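Local atomic coordinates of Tox3 (Phaeosphaeria nodorum, PDB entry 6WES), a protein that is a necrotrophic effector of a fungal wheat pathogen, a secreted beta-barrel toxin whose mature domain probably triggers cell death in wheat carrying the Snn3 susceptibility gene. Residues S89-T103 with Q123-C137. Numbering follows the deposited sequence.
Sequences SPPTRCLYQLRQPFT and QRPTMHEVCIRADEC
Glu-129 OE2 takes the hydroxyl of Tyr-96 on its anti lone pair (OH to OE2 2.6 Å). The two side chains run side by side, Glu-129 CG lying 3.3 Å from Tyr-96 CE1, with carboxylate and ring planes turned 53° apart. Glu-129 OE1 meanwhile accepts from the backbone N of Glu-19, so both carboxylate oxygens are engaged. On the same face, Met-127 SD approaches Tyr-96 CD1 obliquely at 3.9 Å, a Met-aromatic contact, and the Cys-94–Cys-131 disulfide bridges a non-hydrogen-bonded pair. These are neighbouring antiparallel strands of the effector's beta barrel, 92-105 and 126-133, laced by paired backbone bonds from Arg-93/Ile-132 to Arg-99/Thr-126; strand 72-85 flanks 92-105 on its other edge. On the opposite face the Arg-99 guanidinium lies flat on the His-128 ring, centres 3.6 Å apart and planes at 19°. Gln-97 OE1 fixes the rotation of that guanidinium, accepting from both NE and NH2 of Arg-99, while Asp-80 holds Gln-97 NE2. His-128 NE2 is tied in turn to Thr-126 OG1 (2.7 Å). Toward one end, the Arg-93 chain bends about its CG-CD bond (chi3 65°), bringing NH1 to Asp-135 O at 2.8 Å, above that carbonyl's plane, with Cys-137 N over one guanidinium face. At the far end Gln-100 NE2 donates to both Gln-123 O and Pro-101 O, and Thr-103 OG1 donates to Gln-123 OE1 (2.6 Å).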
loop_
_atom_site.group_PDB
_atom_site.type_symbol
_atom_site.label_atom_id
_atom_site.label_comp_id
_atom_site.label_asym_id
_atom_site.label_seq_id
_atom_site.Cartn_x
_atom_site.Cartn_y
_atom_site.Cartn_z
ATOM N N SER A 89 -2.339 33.851 -8.176
ATOM C CA SER A 89 -3.686 34.031 -7.648
ATOM C C SER A 89 -4.675 33.850 -8.792
ATOM O O SER A 89 -4.637 34.632 -9.756
ATOM C CB SER A 89 -3.859 35.426 -7.045
ATOM O OG SER A 89 -3.151 35.529 -5.826
ATOM N N PRO A 90 -5.565 32.844 -8.759
ATOM C CA PRO A 90 -5.623 31.786 -7.743
ATOM C C PRO A 90 -4.376 30.893 -7.819
ATOM O O PRO A 90 -3.667 30.891 -8.819
ATOM C CB PRO A 90 -6.880 30.980 -8.133
ATOM C CG PRO A 90 -7.587 31.803 -9.171
ATOM C CD PRO A 90 -6.532 32.613 -9.844
ATOM N N PRO A 91 -4.078 30.189 -6.742
ATOM C CA PRO A 91 -2.965 29.232 -6.772
ATOM C C PRO A 91 -3.298 28.060 -7.680
ATOM O O PRO A 91 -4.444 27.844 -8.078
ATOM C CB PRO A 91 -2.896 28.768 -5.317
ATOM C CG PRO A 91 -4.326 28.848 -4.847
ATOM C CD PRO A 91 -4.806 30.141 -5.471
ATOM N N THR A 92 -2.267 27.282 -8.001
ATOM C CA THR A 92 -2.474 25.967 -8.594
ATOM C C THR A 92 -2.614 24.973 -7.454
ATOM O O THR A 92 -1.705 24.833 -6.628
ATOM C CB THR A 92 -1.292 25.576 -9.476
ATOM O OG1 THR A 92 -1.136 26.563 -10.497
ATOM C CG2 THR A 92 -1.549 24.209 -10.126
ATOM N N ARG A 93 -3.747 24.293 -7.392
ATOM C CA ARG A 93 -3.984 23.300 -6.360
ATOM C C ARG A 93 -4.110 21.934 -7.008
ATOM O O ARG A 93 -4.860 21.764 -7.976
ATOM C CB ARG A 93 -5.247 23.632 -5.574
ATOM C CG ARG A 93 -5.206 25.037 -4.987
ATOM C CD ARG A 93 -6.208 25.210 -3.866
ATOM N NE ARG A 93 -5.886 24.361 -2.727
ATOM C CZ ARG A 93 -6.562 24.372 -1.584
ATOM N NH1 ARG A 93 -7.593 25.194 -1.434
ATOM N NH2 ARG A 93 -6.207 23.559 -0.597
ATOM N N CYS A 94 -3.358 20.973 -6.487
ATOM C CA CYS A 94 -3.288 19.651 -7.091
ATOM C C CYS A 94 -3.637 18.592 -6.067
ATOM O O CYS A 94 -3.116 18.602 -4.950
ATOM C CB CYS A 94 -1.876 19.368 -7.613
ATOM S SG CYS A 94 -1.332 20.531 -8.906
ATOM N N LEU A 95 -4.452 17.641 -6.477
ATOM C CA LEU A 95 -4.739 16.463 -5.679
ATOM C C LEU A 95 -3.970 15.287 -6.264
ATOM O O LEU A 95 -3.963 15.088 -7.480
ATOM C CB LEU A 95 -6.238 16.158 -5.725
ATOM C CG LEU A 95 -6.610 14.927 -4.902
ATOM C CD1 LEU A 95 -6.352 15.118 -3.418
ATOM C CD2 LEU A 95 -8.056 14.566 -5.145
ATOM N N TYR A 96 -3.330 14.526 -5.402
ATOM C CA TYR A 96 -2.515 13.381 -5.785
ATOM C C TYR A 96 -3.072 12.133 -5.141
ATOM O O TYR A 96 -3.552 12.172 -4.006
ATOM C CB TYR A 96 -1.081 13.541 -5.290
ATOM C CG TYR A 96 -0.429 14.689 -5.972
ATOM C CD1 TYR A 96 0.234 14.517 -7.177
ATOM C CD2 TYR A 96 -0.499 15.961 -5.414
ATOM C CE1 TYR A 96 0.808 15.603 -7.828
ATOM C CE2 TYR A 96 0.046 17.029 -6.047
ATOM C CZ TYR A 96 0.696 16.839 -7.254
ATOM O OH TYR A 96 1.236 17.933 -7.890
ATOM N N GLN A 97 -3.002 11.031 -5.865
ATOM C CA GLN A 97 -3.352 9.732 -5.313
ATOM C C GLN A 97 -2.246 8.737 -5.635
ATOM O O GLN A 97 -1.915 8.526 -6.816
ATOM C CB GLN A 97 -4.661 9.254 -5.908
ATOM C CG GLN A 97 -5.118 7.935 -5.304
ATOM C CD GLN A 97 -6.529 7.629 -5.714
ATOM O OE1 GLN A 97 -6.758 6.901 -6.684
ATOM N NE2 GLN A 97 -7.489 8.188 -4.982
ATOM N N LEU A 98 -1.683 8.142 -4.594
ATOM C CA LEU A 98 -0.634 7.139 -4.709
ATOM C C LEU A 98 -1.260 5.772 -4.481
ATOM O O LEU A 98 -2.025 5.583 -3.522
ATOM C CB LEU A 98 0.424 7.400 -3.646
ATOM C CG LEU A 98 1.551 6.377 -3.524
ATOM C CD1 LEU A 98 2.312 6.242 -4.864
ATOM C CD2 LEU A 98 2.471 6.827 -2.423
ATOM N N ARG A 99 -1.007 4.857 -5.401
ATOM C CA ARG A 99 -1.562 3.506 -5.348
ATOM C C ARG A 99 -0.386 2.546 -5.193
ATOM O O ARG A 99 0.397 2.341 -6.133
ATOM C CB ARG A 99 -2.369 3.227 -6.610
ATOM C CG ARG A 99 -3.501 4.227 -6.803
ATOM C CD ARG A 99 -4.302 3.988 -8.070
ATOM N NE ARG A 99 -5.201 5.110 -8.300
ATOM C CZ ARG A 99 -5.728 5.423 -9.483
ATOM N NH1 ARG A 99 -5.473 4.660 -10.548
ATOM N NH2 ARG A 99 -6.525 6.469 -9.584
ATOM N N GLN A 100 -0.239 1.976 -4.010
ATOM C CA GLN A 100 0.956 1.215 -3.644
ATOM C C GLN A 100 0.600 -0.239 -3.355
ATOM O O GLN A 100 -0.046 -0.524 -2.326
ATOM C CB GLN A 100 1.587 1.878 -2.423
ATOM C CG GLN A 100 2.787 1.139 -1.817
ATOM C CD GLN A 100 3.939 1.045 -2.788
ATOM O OE1 GLN A 100 4.614 2.041 -3.054
ATOM N NE2 GLN A 100 4.175 -0.151 -3.333
ATOM N N PRO A 101 0.967 -1.191 -4.207
ATOM C CA PRO A 101 0.682 -2.604 -3.921
ATOM C C PRO A 101 1.603 -3.163 -2.852
ATOM O O PRO A 101 2.747 -2.724 -2.692
ATOM C CB PRO A 101 0.952 -3.315 -5.254
ATOM C CG PRO A 101 1.093 -2.243 -6.283
ATOM C CD PRO A 101 1.529 -0.990 -5.555
ATOM N N PHE A 102 1.079 -4.155 -2.120
ATOM C CA PHE A 102 1.865 -4.987 -1.211
ATOM C C PHE A 102 1.415 -6.430 -1.371
ATOM O O PHE A 102 0.235 -6.694 -1.608
ATOM C CB PHE A 102 1.656 -4.608 0.266
ATOM C CG PHE A 102 2.185 -3.246 0.635
ATOM C CD1 PHE A 102 3.521 -3.098 0.973
ATOM C CD2 PHE A 102 1.350 -2.125 0.645
ATOM C CE1 PHE A 102 4.036 -1.859 1.304
ATOM C CE2 PHE A 102 1.850 -0.856 0.986
ATOM C CZ PHE A 102 3.192 -0.738 1.318
ATOM N N THR A 103 2.356 -7.361 -1.255
ATOM C CA THR A 103 2.058 -8.778 -1.387
ATOM C C THR A 103 2.629 -9.506 -0.186
ATOM O O THR A 103 3.772 -9.262 0.205
ATOM C CB THR A 103 2.626 -9.367 -2.678
ATOM O OG1 THR A 103 1.995 -8.727 -3.794
ATOM C CG2 THR A 103 2.424 -10.889 -2.766
ATOM N N GLN A 123 7.069 -3.383 -4.452
ATOM C CA GLN A 123 6.297 -3.418 -5.679
ATOM C C GLN A 123 6.124 -2.007 -6.209
ATOM O O GLN A 123 5.999 -1.045 -5.439
ATOM C CB GLN A 123 4.945 -4.072 -5.455
ATOM C CG GLN A 123 5.067 -5.598 -5.382
ATOM C CD GLN A 123 3.712 -6.242 -5.363
ATOM O OE1 GLN A 123 3.176 -6.515 -4.293
ATOM N NE2 GLN A 123 3.128 -6.460 -6.538
ATOM N N ARG A 124 6.126 -1.894 -7.525
ATOM C CA ARG A 124 6.052 -0.590 -8.179
ATOM C C ARG A 124 4.697 0.062 -7.945
ATOM O O ARG A 124 3.657 -0.530 -8.278
ATOM C CB ARG A 124 6.263 -0.778 -9.682
ATOM C CG ARG A 124 6.317 0.525 -10.493
ATOM C CD ARG A 124 6.551 0.234 -12.001
ATOM N NE ARG A 124 6.552 1.457 -12.812
ATOM C CZ ARG A 124 7.133 1.565 -14.006
ATOM N NH1 ARG A 124 7.761 0.526 -14.545
ATOM N NH2 ARG A 124 7.094 2.718 -14.660
ATOM N N PRO A 125 4.647 1.265 -7.386
ATOM C CA PRO A 125 3.387 1.990 -7.227
ATOM C C PRO A 125 3.134 2.871 -8.446
ATOM O O PRO A 125 3.973 2.984 -9.339
ATOM C CB PRO A 125 3.677 2.867 -6.010
ATOM C CG PRO A 125 5.157 3.220 -6.169
ATOM C CD PRO A 125 5.799 1.975 -6.776
ATOM N N THR A 126 1.956 3.482 -8.479
ATOM C CA THR A 126 1.663 4.526 -9.450
ATOM C C THR A 126 1.106 5.738 -8.722
ATOM O O THR A 126 0.449 5.607 -7.686
ATOM C CB THR A 126 0.658 4.065 -10.500
ATOM O OG1 THR A 126 -0.581 3.695 -9.870
ATOM C CG2 THR A 126 1.220 2.881 -11.293
ATOM N N MET A 127 1.370 6.921 -9.251
ATOM C CA MET A 127 0.815 8.152 -8.716
ATOM C C MET A 127 0.012 8.832 -9.806
ATOM O O MET A 127 0.292 8.674 -11.001
ATOM C CB MET A 127 1.891 9.110 -8.202
ATOM C CG MET A 127 1.317 10.343 -7.471
ATOM S SD MET A 127 2.566 11.383 -6.689
ATOM C CE MET A 127 2.966 10.275 -5.313
ATOM N N HIS A 128 -0.997 9.578 -9.381
ATOM C CA HIS A 128 -1.993 10.168 -10.254
ATOM C C HIS A 128 -2.242 11.583 -9.759
ATOM O O HIS A 128 -2.272 11.813 -8.550
ATOM C CB HIS A 128 -3.251 9.272 -10.164
ATOM C CG HIS A 128 -2.943 7.829 -10.439
ATOM N ND1 HIS A 128 -3.049 7.290 -11.700
ATOM C CD2 HIS A 128 -2.464 6.838 -9.641
ATOM C CE1 HIS A 128 -2.672 6.023 -11.669
ATOM N NE2 HIS A 128 -2.301 5.725 -10.432
ATOM N N GLU A 129 -2.361 12.540 -10.681
ATOM C CA GLU A 129 -2.418 13.956 -10.322
ATOM C C GLU A 129 -3.555 14.640 -11.075
ATOM O O GLU A 129 -3.767 14.381 -12.264
ATOM C CB GLU A 129 -1.078 14.660 -10.718
ATOM C CG GLU A 129 -1.015 16.197 -10.502
ATOM C CD GLU A 129 0.207 16.896 -11.168
ATOM O OE1 GLU A 129 0.290 16.877 -12.400
ATOM O OE2 GLU A 129 1.067 17.459 -10.465
ATOM N N VAL A 130 -4.291 15.525 -10.393
ATOM C CA VAL A 130 -5.231 16.430 -11.056
ATOM C C VAL A 130 -5.019 17.826 -10.481
ATOM O O VAL A 130 -4.949 17.987 -9.259
ATOM C CB VAL A 130 -6.703 15.952 -10.933
ATOM C CG1 VAL A 130 -7.115 15.693 -9.484
ATOM C CG2 VAL A 130 -7.680 16.905 -11.663
ATOM N N CYS A 131 -4.864 18.821 -11.349
ATOM C CA CYS A 131 -4.582 20.180 -10.900
ATOM C C CYS A 131 -5.575 21.179 -11.485
ATOM O O CYS A 131 -6.060 21.016 -12.606
ATOM C CB CYS A 131 -3.191 20.661 -11.308
ATOM S SG CYS A 131 -1.882 19.653 -10.673
ATOM N N ILE A 132 -5.853 22.228 -10.718
ATOM C CA ILE A 132 -6.674 23.340 -11.186
ATOM C C ILE A 132 -6.076 24.642 -10.668
ATOM O O ILE A 132 -5.472 24.694 -9.591
ATOM C CB ILE A 132 -8.149 23.177 -10.737
ATOM C CG1 ILE A 132 -9.027 24.278 -11.326
ATOM C CG2 ILE A 132 -8.275 23.211 -9.224
ATOM C CD1 ILE A 132 -10.513 23.980 -11.212
ATOM N N ARG A 133 -6.259 25.717 -11.437
ATOM C CA ARG A 133 -5.966 27.060 -10.936
ATOM C C ARG A 133 -7.248 27.559 -10.275
ATOM O O ARG A 133 -8.161 28.050 -10.945
ATOM C CB ARG A 133 -5.551 27.966 -12.086
ATOM C CG ARG A 133 -4.157 27.724 -12.626
ATOM C CD ARG A 133 -3.134 28.589 -11.907
ATOM N NE ARG A 133 -3.675 29.894 -11.529
ATOM C CZ ARG A 133 -3.353 31.043 -12.115
ATOM N NH1 ARG A 133 -2.486 31.064 -13.121
ATOM N NH2 ARG A 133 -3.895 32.177 -11.692
ATOM N N ALA A 134 -7.324 27.427 -8.952
ATOM C CA ALA A 134 -8.541 27.748 -8.216
ATOM C C ALA A 134 -8.222 27.802 -6.728
ATOM O O ALA A 134 -7.160 27.366 -6.279
ATOM C CB ALA A 134 -9.642 26.719 -8.494
ATOM N N ASP A 135 -9.172 28.327 -5.961
ATOM C CA ASP A 135 -8.999 28.457 -4.521
ATOM C C ASP A 135 -9.384 27.198 -3.748
ATOM O O ASP A 135 -9.247 27.186 -2.520
ATOM C CB ASP A 135 -9.804 29.652 -3.997
ATOM C CG ASP A 135 -9.435 30.964 -4.684
ATOM O OD1 ASP A 135 -8.245 31.355 -4.648
ATOM O OD2 ASP A 135 -10.341 31.619 -5.251
ATOM N N GLU A 136 -9.844 26.140 -4.424
ATOM C CA GLU A 136 -10.324 24.925 -3.777
ATOM C C GLU A 136 -9.526 23.738 -4.302
ATOM O O GLU A 136 -9.215 23.698 -5.496
ATOM C CB GLU A 136 -11.797 24.708 -4.168
ATOM C CG GLU A 136 -12.686 25.946 -3.989
ATOM C CD GLU A 136 -13.111 26.576 -5.316
ATOM O OE1 GLU A 136 -14.148 26.154 -5.875
ATOM O OE2 GLU A 136 -12.423 27.509 -5.791
ATOM N N CYS A 137 -9.196 22.768 -3.419
ATOM C CA CYS A 137 -8.538 21.528 -3.886
ATOM C C CYS A 137 -9.535 20.743 -4.735
ATOM O O CYS A 137 -10.696 20.592 -4.337
ATOM C CB CYS A 137 -7.946 20.632 -2.739
ATOM S SG CYS A 137 -6.353 19.614 -3.182
HETATM O O HOH W 1 -0.494 0.981 -8.644
HETATM O O HOH W 2 5.539 -2.879 -1.893
#